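Local coordinates for bromo domain containing protein (Cryptosporidium parvum, PDB 5U9N) that probably reads acetylated lysines through its bromodomains, the second of which is captured here with the inhibitor bromosporine in its pocket, at residues K22-F27 and A127-N132; N45-V50 and F107-I112; Q91-P96 and E100-L105. All coordinates share one frame; numbering follows the deposited sequence.

Contact 1: residues K22-F27 and A127-N132; sequences KEQNSF and AKQSLN. With BMF (Bromosporine), chain C.
A type II beta turn from Glu23 to Ser26 lies against helix 122-139, its CA trace coming closest at Glu23 and Ser130, 6.7 Å apart. This is the start of the ZA loop of the bromodomain, which leaves helix 9-20 and runs toward the ligand pocket, resting here on the last long helix of the bundle. Glu23 meets the helix with its aliphatic base: CB is 3.7 Å from Ser130 OG, while the bend at chi2 (-65°) carries the carboxylate away from the serine. No direct hydrogen bond joins the segments; water 1 bridges them, donating to Gln24 O at 2.7 Å and accepting from Ser130 OG at 2.9 Å, giving the buried serine hydroxyl a partner. At the exposed margin the Gln24 and Gln129 OE1 atoms come within 3.6 Å without a hydrogen bond, a loose meeting of two amides with planes 57° apart. Asn25 ND2 is hydrogen-bonded to Ser126 OG, a second tie between turn and helix. In the pocket, bromosporine C01 lies at the edge of the Phe27 ring, and bromosporine N04 donates a bent hydrogen bond to Phe27 O, 3.1 Å long with an N-H...O angle of 136°.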
loop_
_atom_site.group_PDB
_atom_site.type_symbol
_atom_site.label_atom_id
_atom_site.label_comp_id
_atom_site.label_asym_id
_atom_site.label_seq_id
_atom_site.Cartn_x
_atom_site.Cartn_y
_atom_site.Cartn_z
ATOM N N LYS A 22 -1.422 -8.106 -8.009
ATOM C CA LYS A 22 -0.975 -9.275 -8.761
ATOM C C LYS A 22 0.478 -9.663 -8.410
ATOM O O LYS A 22 0.968 -10.649 -8.944
ATOM C CB LYS A 22 -1.104 -9.006 -10.275
ATOM C CG LYS A 22 -2.561 -8.889 -10.740
ATOM C CD LYS A 22 -2.669 -8.501 -12.203
ATOM C CE LYS A 22 -4.097 -8.496 -12.689
ATOM N N GLU A 23 1.146 -8.937 -7.487
ATOM C CA GLU A 23 2.541 -9.237 -7.135
ATOM C C GLU A 23 2.627 -10.380 -6.139
ATOM O O GLU A 23 1.629 -10.746 -5.527
ATOM C CB GLU A 23 3.245 -7.997 -6.567
ATOM C CG GLU A 23 3.527 -6.922 -7.600
ATOM C CD GLU A 23 4.505 -7.328 -8.692
ATOM O OE1 GLU A 23 5.692 -7.568 -8.371
ATOM O OE2 GLU A 23 4.094 -7.352 -9.877
ATOM N N GLN A 24 3.832 -10.952 -5.989
ATOM C CA GLN A 24 4.069 -12.091 -5.101
ATOM C C GLN A 24 3.813 -11.725 -3.632
ATOM O O GLN A 24 4.331 -10.721 -3.143
ATOM C CB GLN A 24 5.500 -12.615 -5.264
ATOM C CG GLN A 24 5.726 -13.299 -6.613
ATOM C CD GLN A 24 7.185 -13.609 -6.878
ATOM O OE1 GLN A 24 8.098 -12.981 -6.323
ATOM N NE2 GLN A 24 7.437 -14.547 -7.783
ATOM N N ASN A 25 3.026 -12.578 -2.932
ATOM C CA ASN A 25 2.649 -12.411 -1.535
ATOM C C ASN A 25 1.901 -11.069 -1.333
ATOM O O ASN A 25 1.994 -10.450 -0.262
ATOM C CB ASN A 25 3.880 -12.530 -0.603
ATOM C CG ASN A 25 4.612 -13.846 -0.751
ATOM O OD1 ASN A 25 4.007 -14.901 -0.799
ATOM N ND2 ASN A 25 5.930 -13.821 -0.788
ATOM N N SER A 26 1.071 -10.681 -2.334
ATOM C CA SER A 26 0.255 -9.461 -2.256
ATOM C C SER A 26 -0.809 -9.566 -1.143
ATOM O O SER A 26 -1.250 -8.548 -0.628
ATOM C CB SER A 26 -0.435 -9.196 -3.587
ATOM O OG SER A 26 -1.242 -10.300 -3.950
ATOM N N PHE A 27 -1.225 -10.798 -0.792
ATOM C CA PHE A 27 -2.203 -11.031 0.281
ATOM C C PHE A 27 -1.738 -10.382 1.608
ATOM O O PHE A 27 -2.577 -10.012 2.427
ATOM C CB PHE A 27 -2.451 -12.553 0.488
ATOM C CG PHE A 27 -1.287 -13.318 1.083
ATOM C CD1 PHE A 27 -1.148 -13.444 2.455
ATOM C CD2 PHE A 27 -0.344 -13.923 0.272
ATOM C CE1 PHE A 27 -0.065 -14.133 3.003
ATOM C CE2 PHE A 27 0.761 -14.568 0.822
ATOM C CZ PHE A 27 0.895 -14.668 2.183
ATOM N N ALA A 127 7.643 -6.937 0.623
ATOM C CA ALA A 127 7.364 -5.484 0.730
ATOM C C ALA A 127 8.315 -4.704 -0.135
ATOM O O ALA A 127 7.912 -3.731 -0.780
ATOM C CB ALA A 127 7.513 -5.021 2.169
ATOM N N LYS A 128 9.604 -5.094 -0.106
ATOM C CA LYS A 128 10.644 -4.440 -0.884
ATOM C C LYS A 128 10.372 -4.538 -2.401
ATOM O O LYS A 128 10.632 -3.582 -3.113
ATOM C CB LYS A 128 12.013 -5.060 -0.551
ATOM C CG LYS A 128 13.218 -4.327 -1.134
ATOM C CD LYS A 128 13.389 -2.898 -0.548
ATOM C CE LYS A 128 14.584 -2.155 -1.108
ATOM N NZ LYS A 128 15.872 -2.852 -0.811
ATOM N N GLN A 129 9.860 -5.672 -2.880
ATOM C CA GLN A 129 9.631 -5.880 -4.319
ATOM C C GLN A 129 8.358 -5.200 -4.784
ATOM O O GLN A 129 8.290 -4.784 -5.931
ATOM C CB GLN A 129 9.572 -7.377 -4.671
ATOM C CG GLN A 129 10.927 -8.070 -4.578
ATOM C CD GLN A 129 10.778 -9.575 -4.455
ATOM O OE1 GLN A 129 9.800 -10.176 -4.939
ATOM N NE2 GLN A 129 11.754 -10.224 -3.815
ATOM N N SER A 130 7.345 -5.109 -3.932
ATOM C CA SER A 130 6.119 -4.388 -4.294
ATOM C C SER A 130 6.385 -2.882 -4.301
ATOM O O SER A 130 5.815 -2.178 -5.122
ATOM C CB SER A 130 4.971 -4.735 -3.357
ATOM O OG SER A 130 4.418 -5.986 -3.720
ATOM N N LEU A 131 7.263 -2.394 -3.410
ATOM C CA LEU A 131 7.693 -0.998 -3.413
ATOM C C LEU A 131 8.463 -0.694 -4.705
ATOM O O LEU A 131 8.300 0.373 -5.286
ATOM C CB LEU A 131 8.580 -0.705 -2.201
ATOM C CG LEU A 131 9.276 0.674 -2.204
ATOM C CD1 LEU A 131 8.262 1.787 -2.099
ATOM C CD2 LEU A 131 10.260 0.781 -1.081
ATOM N N ASN A 132 9.316 -1.623 -5.129
ATOM C CA ASN A 132 10.075 -1.468 -6.360
ATOM C C ASN A 132 9.130 -1.493 -7.570
ATOM O O ASN A 132 9.262 -0.665 -8.461
ATOM C CB ASN A 132 11.134 -2.560 -6.478
ATOM C CG ASN A 132 12.279 -2.413 -5.497
ATOM O OD1 ASN A 132 12.247 -1.590 -4.566
ATOM N ND2 ASN A 132 13.302 -3.249 -5.657
HETATM C C10 BMF C . 0.294 -11.435 7.371
HETATM N N12 BMF C . 1.371 -9.343 7.302
HETATM C C15 BMF C . 3.428 -10.149 9.146
HETATM C C17 BMF C . 4.584 -11.561 10.863
HETATM C C20 BMF C . 6.810 -13.622 11.913
HETATM C C22 BMF C . 2.420 -10.979 8.725
HETATM C C26 BMF C . 1.717 -6.491 6.401
HETATM C C28 BMF C . -0.746 -13.602 7.242
HETATM C C01 BMF C . -2.897 -14.014 5.992
HETATM C C02 BMF C . -1.794 -13.103 6.471
HETATM C C03 BMF C . -1.770 -11.733 6.149
HETATM N N04 BMF C . -2.789 -11.159 5.340
HETATM S S05 BMF C . -4.028 -10.253 5.883
HETATM C C06 BMF C . -3.342 -9.048 6.952
HETATM O O07 BMF C . -4.581 -9.585 4.743
HETATM O O08 BMF C . -4.871 -11.115 6.651
HETATM C C09 BMF C . -0.733 -10.918 6.587
HETATM C C11 BMF C . 1.393 -10.555 7.810
HETATM N N13 BMF C . 2.388 -8.522 7.731
HETATM C C14 BMF C . 3.400 -8.819 8.616
HETATM N N16 BMF C . 4.482 -10.450 10.053
HETATM O O18 BMF C . 5.731 -11.483 11.591
HETATM C C19 BMF C . 5.976 -12.552 12.568
HETATM O O21 BMF C . 3.796 -12.482 10.907
HETATM N N23 BMF C . 4.127 -7.728 8.819
HETATM N N24 BMF C . 3.578 -6.710 8.045
HETATM C C25 BMF C . 2.559 -7.202 7.393
HETATM C C27 BMF C . 0.278 -12.791 7.689
HETATM O O HOH W 1 5.807 -8.526 -3.819
#

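Contact 2: residues N45-V50 and F107-I112; sequences NRYKEV and FSNCMI
This is a sparse helix-to-helix contact, part apolar and part bridged by water, between the short helix 41-50 of the ZA loop and helix 96-113 (helix B) of the left-handed four-helix bundle of the bromodomain, beside the ligand pocket. The nearest CA atoms, Val50 and Ile112, are 8.0 Å apart, and two pairs of side chains span the gap. Toward the surface, Val50 CG1 meets Ile112 CG2 at 4.0 Å, the two branched chains lying side by side and running oppositely. Each methyl is anti to its own backbone N (Val50 chi1 175°), which brings the two together. The second pair is buried. Tyr47 reaches across with its hydroxyl, OH lying 3.8 Å from Asn109 CB, and its ring plane stands 86° from the Asn109 amide. That ring packs edge-to-face with Phe113 of the pocket, and the Tyr47 side chain comes within about 4 Å (nearest atoms) of bromosporine. Cys110 points away from helix 41-50 and touches the ligand. Asn109 ND2 is hydrogen-bonded to Glu53 O, outside the pair, which helps to fix its amide. The same nitrogen donates to water 2 at 3.1 Å, itself hydrogen-bonded to Tyr47 OH at 2.8 Å.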
loop_
_atom_site.group_PDB
_atom_site.type_symbol
_atom_site.label_atom_id
_atom_site.label_comp_id
_atom_site.label_asym_id
_atom_site.label_seq_id
_atom_site.Cartn_x
_atom_site.Cartn_y
_atom_site.Cartn_z
ATOM N N ASN A 45 -0.098 -7.068 19.237
ATOM C CA ASN A 45 0.105 -6.096 20.328
ATOM C C ASN A 45 1.482 -5.414 20.192
ATOM O O ASN A 45 1.621 -4.234 20.519
ATOM C CB ASN A 45 -0.011 -6.783 21.697
ATOM C CG ASN A 45 -1.392 -7.338 21.998
ATOM O OD1 ASN A 45 -2.353 -7.153 21.237
ATOM N ND2 ASN A 45 -1.507 -8.080 23.093
ATOM N N ARG A 46 2.501 -6.164 19.713
ATOM C CA ARG A 46 3.818 -5.589 19.464
ATOM C C ARG A 46 3.725 -4.657 18.252
ATOM O O ARG A 46 4.375 -3.620 18.239
ATOM C CB ARG A 46 4.885 -6.692 19.233
ATOM C CG ARG A 46 6.315 -6.123 19.070
ATOM C CD ARG A 46 7.394 -7.191 18.902
ATOM N NE ARG A 46 7.287 -7.918 17.625
ATOM C CZ ARG A 46 6.661 -9.088 17.449
ATOM N NH1 ARG A 46 6.633 -9.660 16.251
ATOM N NH2 ARG A 46 6.048 -9.688 18.470
ATOM N N TYR A 47 2.858 -4.994 17.276
ATOM C CA TYR A 47 2.660 -4.188 16.063
ATOM C C TYR A 47 2.171 -2.774 16.387
ATOM O O TYR A 47 2.629 -1.829 15.763
ATOM C CB TYR A 47 1.659 -4.867 15.116
ATOM C CG TYR A 47 1.688 -4.295 13.716
ATOM C CD1 TYR A 47 2.571 -4.782 12.764
ATOM C CD2 TYR A 47 0.825 -3.273 13.340
ATOM C CE1 TYR A 47 2.599 -4.269 11.477
ATOM C CE2 TYR A 47 0.866 -2.730 12.059
ATOM C CZ TYR A 47 1.766 -3.223 11.133
ATOM O OH TYR A 47 1.797 -2.735 9.847
ATOM N N LYS A 48 1.233 -2.628 17.324
ATOM C CA LYS A 48 0.711 -1.306 17.704
ATOM C C LYS A 48 1.817 -0.451 18.327
ATOM O O LYS A 48 1.822 0.770 18.162
ATOM C CB LYS A 48 -0.451 -1.443 18.709
ATOM C CG LYS A 48 -1.737 -1.998 18.125
ATOM C CD LYS A 48 -2.892 -1.925 19.162
ATOM C CE LYS A 48 -4.261 -2.179 18.561
ATOM N NZ LYS A 48 -5.353 -1.598 19.393
ATOM N N GLU A 49 2.734 -1.094 19.075
ATOM C CA GLU A 49 3.858 -0.414 19.716
ATOM C C GLU A 49 4.902 0.025 18.661
ATOM O O GLU A 49 5.416 1.137 18.725
ATOM C CB GLU A 49 4.510 -1.362 20.760
ATOM C CG GLU A 49 5.311 -0.651 21.838
ATOM N N VAL A 50 5.178 -0.838 17.681
ATOM C CA VAL A 50 6.197 -0.591 16.661
ATOM C C VAL A 50 5.658 0.329 15.550
ATOM O O VAL A 50 6.361 1.243 15.132
ATOM C CB VAL A 50 6.709 -1.939 16.076
ATOM C CG1 VAL A 50 7.695 -1.712 14.919
ATOM C CG2 VAL A 50 7.353 -2.795 17.167
ATOM N N PHE A 107 4.508 -0.533 2.710
ATOM C CA PHE A 107 5.776 -1.242 2.527
ATOM C C PHE A 107 6.838 -0.852 3.576
ATOM O O PHE A 107 7.599 -1.726 3.968
ATOM C CB PHE A 107 6.316 -1.010 1.106
ATOM C CG PHE A 107 5.319 -1.388 0.022
ATOM C CD1 PHE A 107 4.559 -2.550 0.124
ATOM C CD2 PHE A 107 5.094 -0.551 -1.061
ATOM C CE1 PHE A 107 3.601 -2.865 -0.838
ATOM C CE2 PHE A 107 4.114 -0.855 -2.008
ATOM C CZ PHE A 107 3.353 -1.993 -1.871
ATOM N N SER A 108 6.867 0.411 4.073
ATOM C CA SER A 108 7.839 0.803 5.085
ATOM C C SER A 108 7.462 0.264 6.445
ATOM O O SER A 108 8.352 -0.023 7.248
ATOM C CB SER A 108 7.989 2.323 5.148
ATOM O OG SER A 108 6.796 2.989 5.516
ATOM N N ASN A 109 6.156 0.140 6.737
ATOM C CA ASN A 109 5.724 -0.444 8.018
ATOM C C ASN A 109 6.131 -1.920 8.060
ATOM O O ASN A 109 6.649 -2.402 9.064
ATOM C CB ASN A 109 4.201 -0.324 8.193
ATOM C CG ASN A 109 3.721 1.078 8.453
ATOM O OD1 ASN A 109 4.503 1.990 8.727
ATOM N ND2 ASN A 109 2.419 1.280 8.358
ATOM N N CYS A 110 5.946 -2.608 6.949
ATOM C CA CYS A 110 6.311 -4.004 6.833
ATOM C C CYS A 110 7.826 -4.177 6.944
ATOM O O CYS A 110 8.283 -5.119 7.568
ATOM C CB CYS A 110 5.785 -4.580 5.524
ATOM S SG CYS A 110 6.188 -6.316 5.277
ATOM N N MET A 111 8.587 -3.273 6.370
ATOM C CA MET A 111 10.044 -3.358 6.413
ATOM C C MET A 111 10.608 -2.879 7.762
ATOM O O MET A 111 11.712 -3.277 8.107
ATOM C CB MET A 111 10.659 -2.572 5.244
ATOM C CG MET A 111 10.411 -3.264 3.889
ATOM S SD MET A 111 11.335 -2.551 2.536
ATOM C CE MET A 111 10.274 -1.201 2.084
ATOM N N ILE A 112 9.846 -2.101 8.556
ATOM C CA ILE A 112 10.283 -1.732 9.931
ATOM C C ILE A 112 9.952 -2.877 10.913
ATOM O O ILE A 112 10.729 -3.137 11.834
ATOM C CB ILE A 112 9.626 -0.394 10.396
ATOM C CG1 ILE A 112 10.221 0.763 9.615
ATOM C CG2 ILE A 112 9.793 -0.150 11.933
ATOM C CD1 ILE A 112 9.421 1.923 9.579
HETATM O O HOH W 2 0.569 -1.156 7.897
#

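Contact 3: residues Q91-P96 and E100-L105; sequences QTIENP and ERLVKL
Ile93 and Leu102 meet end-on, joining the loop before helix 96-113 to the second turn of that helix. Ile93 CG1 is 3.9 Å from Leu102 CD1, and Ile93 CD1 is nearly as close to the same methyl. Leu102 points at the loop from its CA and places CG anti to its carbonyl carbon (chi1 -74°), with the chain straight beyond it, which carries CD1 out to the isoleucine. Ile93 starts off aslant to the helix; its CG1 is likewise anti to the carbonyl carbon, and its chi2 of 149°, short of a fully extended chain, sets CD1 beside that leucine methyl. Both residues are buried: Ile93 also touches Arg63 and Leu64 of helix 57-65, and Leu102 touches Cys55.

The other link is main chain. Glu100 N donates to Pro96 O over 2.9 Å, an i to i+4 helical bond with an N-H...O angle of 161°, and Glu100 CB sits 3.5 Å from the same Pro96 O. The Pro96 ring packs on Trp138 of helix 122-139 and on Val143, Phe144 and Tyr147 of helix 143-148. From Glu100 the side chain runs out extended, and Glu100 OE2 takes a salt bridge from Lys104 NZ at 3.1 Å, through the lone pair that faces away from OE1. OE1 in turn has a weak hydrogen bond from Trp138 NE1, so both oxygens of the carboxylate are engaged and its rotation is probably restrained. Glu100 and Lys104 stand one helical turn apart, on a partly exposed face.

Just ahead of the proline, Asn95 is the N-cap, its OD1 accepting from Glu98 N. The whole is a capped helix start with proline in the first turn, opening helix 96-113 of the bromodomain helical bundle.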
loop_
_atom_site.group_PDB
_atom_site.type_symbol
_atom_site.label_atom_id
_atom_site.label_comp_id
_atom_site.label_asym_id
_atom_site.label_seq_id
_atom_site.Cartn_x
_atom_site.Cartn_y
_atom_site.Cartn_z
ATOM N N GLN A 91 -12.310 8.816 5.742
ATOM C CA GLN A 91 -11.399 9.812 5.159
ATOM C C GLN A 91 -11.337 9.661 3.625
ATOM O O GLN A 91 -11.782 8.645 3.090
ATOM C CB GLN A 91 -9.993 9.661 5.768
ATOM C CG GLN A 91 -9.973 9.771 7.297
ATOM C CD GLN A 91 -8.694 9.237 7.886
ATOM O OE1 GLN A 91 -8.664 8.158 8.485
ATOM N NE2 GLN A 91 -7.610 9.983 7.732
ATOM N N THR A 92 -10.806 10.677 2.925
ATOM C CA THR A 92 -10.695 10.647 1.459
ATOM C C THR A 92 -9.307 11.121 1.028
ATOM O O THR A 92 -8.742 12.024 1.647
ATOM C CB THR A 92 -11.808 11.504 0.813
ATOM O OG1 THR A 92 -11.928 11.145 -0.569
ATOM C CG2 THR A 92 -11.547 13.006 0.935
ATOM N N ILE A 93 -8.766 10.509 -0.035
ATOM C CA ILE A 93 -7.450 10.861 -0.580
ATOM C C ILE A 93 -7.606 12.126 -1.468
ATOM O O ILE A 93 -8.241 12.063 -2.521
ATOM C CB ILE A 93 -6.829 9.650 -1.360
ATOM C CG1 ILE A 93 -6.556 8.479 -0.406
ATOM C CG2 ILE A 93 -5.512 10.062 -2.065
ATOM C CD1 ILE A 93 -6.656 7.230 -0.981
ATOM N N GLU A 94 -7.015 13.270 -1.028
ATOM C CA GLU A 94 -7.179 14.559 -1.700
ATOM C C GLU A 94 -6.362 14.673 -2.966
ATOM O O GLU A 94 -6.686 15.515 -3.791
ATOM C CB GLU A 94 -6.787 15.720 -0.768
ATOM C CG GLU A 94 -7.836 16.070 0.281
ATOM C CD GLU A 94 -7.506 17.331 1.068
ATOM O OE1 GLU A 94 -7.300 18.389 0.428
ATOM O OE2 GLU A 94 -7.420 17.255 2.317
ATOM N N ASN A 95 -5.260 13.901 -3.109
ATOM C CA ASN A 95 -4.401 14.064 -4.291
ATOM C C ASN A 95 -3.482 12.849 -4.517
ATOM O O ASN A 95 -3.374 11.989 -3.652
ATOM C CB ASN A 95 -3.555 15.345 -4.140
ATOM C CG ASN A 95 -2.969 15.535 -2.765
ATOM O OD1 ASN A 95 -2.310 14.658 -2.216
ATOM N ND2 ASN A 95 -3.237 16.648 -2.168
ATOM N N PRO A 96 -2.768 12.788 -5.667
ATOM C CA PRO A 96 -1.856 11.657 -5.901
ATOM C C PRO A 96 -0.688 11.612 -4.905
ATOM O O PRO A 96 -0.104 10.562 -4.697
ATOM C CB PRO A 96 -1.337 11.919 -7.336
ATOM C CG PRO A 96 -2.279 12.864 -7.929
ATOM C CD PRO A 96 -2.774 13.709 -6.825
ATOM N N GLU A 100 0.398 8.316 -2.947
ATOM C CA GLU A 100 1.783 7.828 -2.950
ATOM C C GLU A 100 2.264 7.548 -1.512
ATOM O O GLU A 100 2.845 6.498 -1.239
ATOM C CB GLU A 100 2.706 8.836 -3.621
ATOM C CG GLU A 100 4.111 8.309 -3.849
ATOM C CD GLU A 100 5.113 9.333 -4.334
ATOM O OE1 GLU A 100 4.693 10.329 -4.967
ATOM O OE2 GLU A 100 6.327 9.116 -4.116
ATOM N N ARG A 101 2.042 8.496 -0.610
ATOM C CA ARG A 101 2.409 8.333 0.798
ATOM C C ARG A 101 1.795 7.058 1.419
ATOM O O ARG A 101 2.489 6.301 2.097
ATOM C CB ARG A 101 1.945 9.541 1.596
ATOM C CG ARG A 101 2.446 9.527 3.028
ATOM C CD ARG A 101 2.060 10.777 3.786
ATOM N NE ARG A 101 0.684 10.718 4.254
ATOM C CZ ARG A 101 0.256 9.948 5.259
ATOM N NH1 ARG A 101 -1.019 9.975 5.627
ATOM N NH2 ARG A 101 1.102 9.137 5.895
ATOM N N LEU A 102 0.492 6.852 1.213
ATOM C CA LEU A 102 -0.232 5.762 1.843
ATOM C C LEU A 102 0.241 4.411 1.317
ATOM O O LEU A 102 0.438 3.488 2.099
ATOM C CB LEU A 102 -1.751 5.929 1.628
ATOM C CG LEU A 102 -2.450 7.045 2.471
ATOM C CD1 LEU A 102 -3.966 7.130 2.117
ATOM C CD2 LEU A 102 -2.284 6.806 3.984
ATOM N N VAL A 103 0.448 4.293 0.014
ATOM C CA VAL A 103 0.937 3.033 -0.557
ATOM C C VAL A 103 2.348 2.726 -0.021
ATOM O O VAL A 103 2.599 1.598 0.391
ATOM C CB VAL A 103 0.916 3.047 -2.098
ATOM C CG1 VAL A 103 1.690 1.863 -2.660
ATOM C CG2 VAL A 103 -0.524 3.045 -2.617
ATOM N N LYS A 104 3.246 3.719 -0.001
ATOM C CA LYS A 104 4.609 3.509 0.476
ATOM C C LYS A 104 4.651 3.258 1.976
ATOM O O LYS A 104 5.531 2.536 2.439
ATOM C CB LYS A 104 5.487 4.676 0.119
ATOM C CG LYS A 104 5.770 4.747 -1.357
ATOM C CD LYS A 104 6.739 5.862 -1.659
ATOM C CE LYS A 104 7.403 5.703 -2.990
ATOM N NZ LYS A 104 8.279 6.890 -3.311
ATOM N N LEU A 105 3.680 3.797 2.723
ATOM C CA LEU A 105 3.533 3.551 4.172
ATOM C C LEU A 105 3.330 2.045 4.467
ATOM O O LEU A 105 3.829 1.545 5.467
ATOM C CB LEU A 105 2.330 4.370 4.714
ATOM C CG LEU A 105 1.967 4.202 6.171
ATOM C CD1 LEU A 105 3.055 4.731 7.072
ATOM C CD2 LEU A 105 0.674 4.890 6.465
#

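In the fold
All three contacts use the long helices of one bromodomain. Contacts 2 and 3 share helix 96-113, gripping successive parts of it with centres about 18 Å apart; contact 1 uses helix 122-139, which packs on that helix, Ser130 CB lying 3.4 Å from Phe107 CE1. Contact 3 lies inside the chain loop closed by contact 2, and that inside the loop closed by contact 1. Contact 3 is buried, joined by aliphatic carbons and a helical main-chain bond. Contacts 1 and 2 are only partly buried, each includes a bridging water, and both adjoin bromosporine, at Phe27 and at Tyr47 and Cys110, whereas Leu102 of contact 3 stays about 14 Å from the ligand.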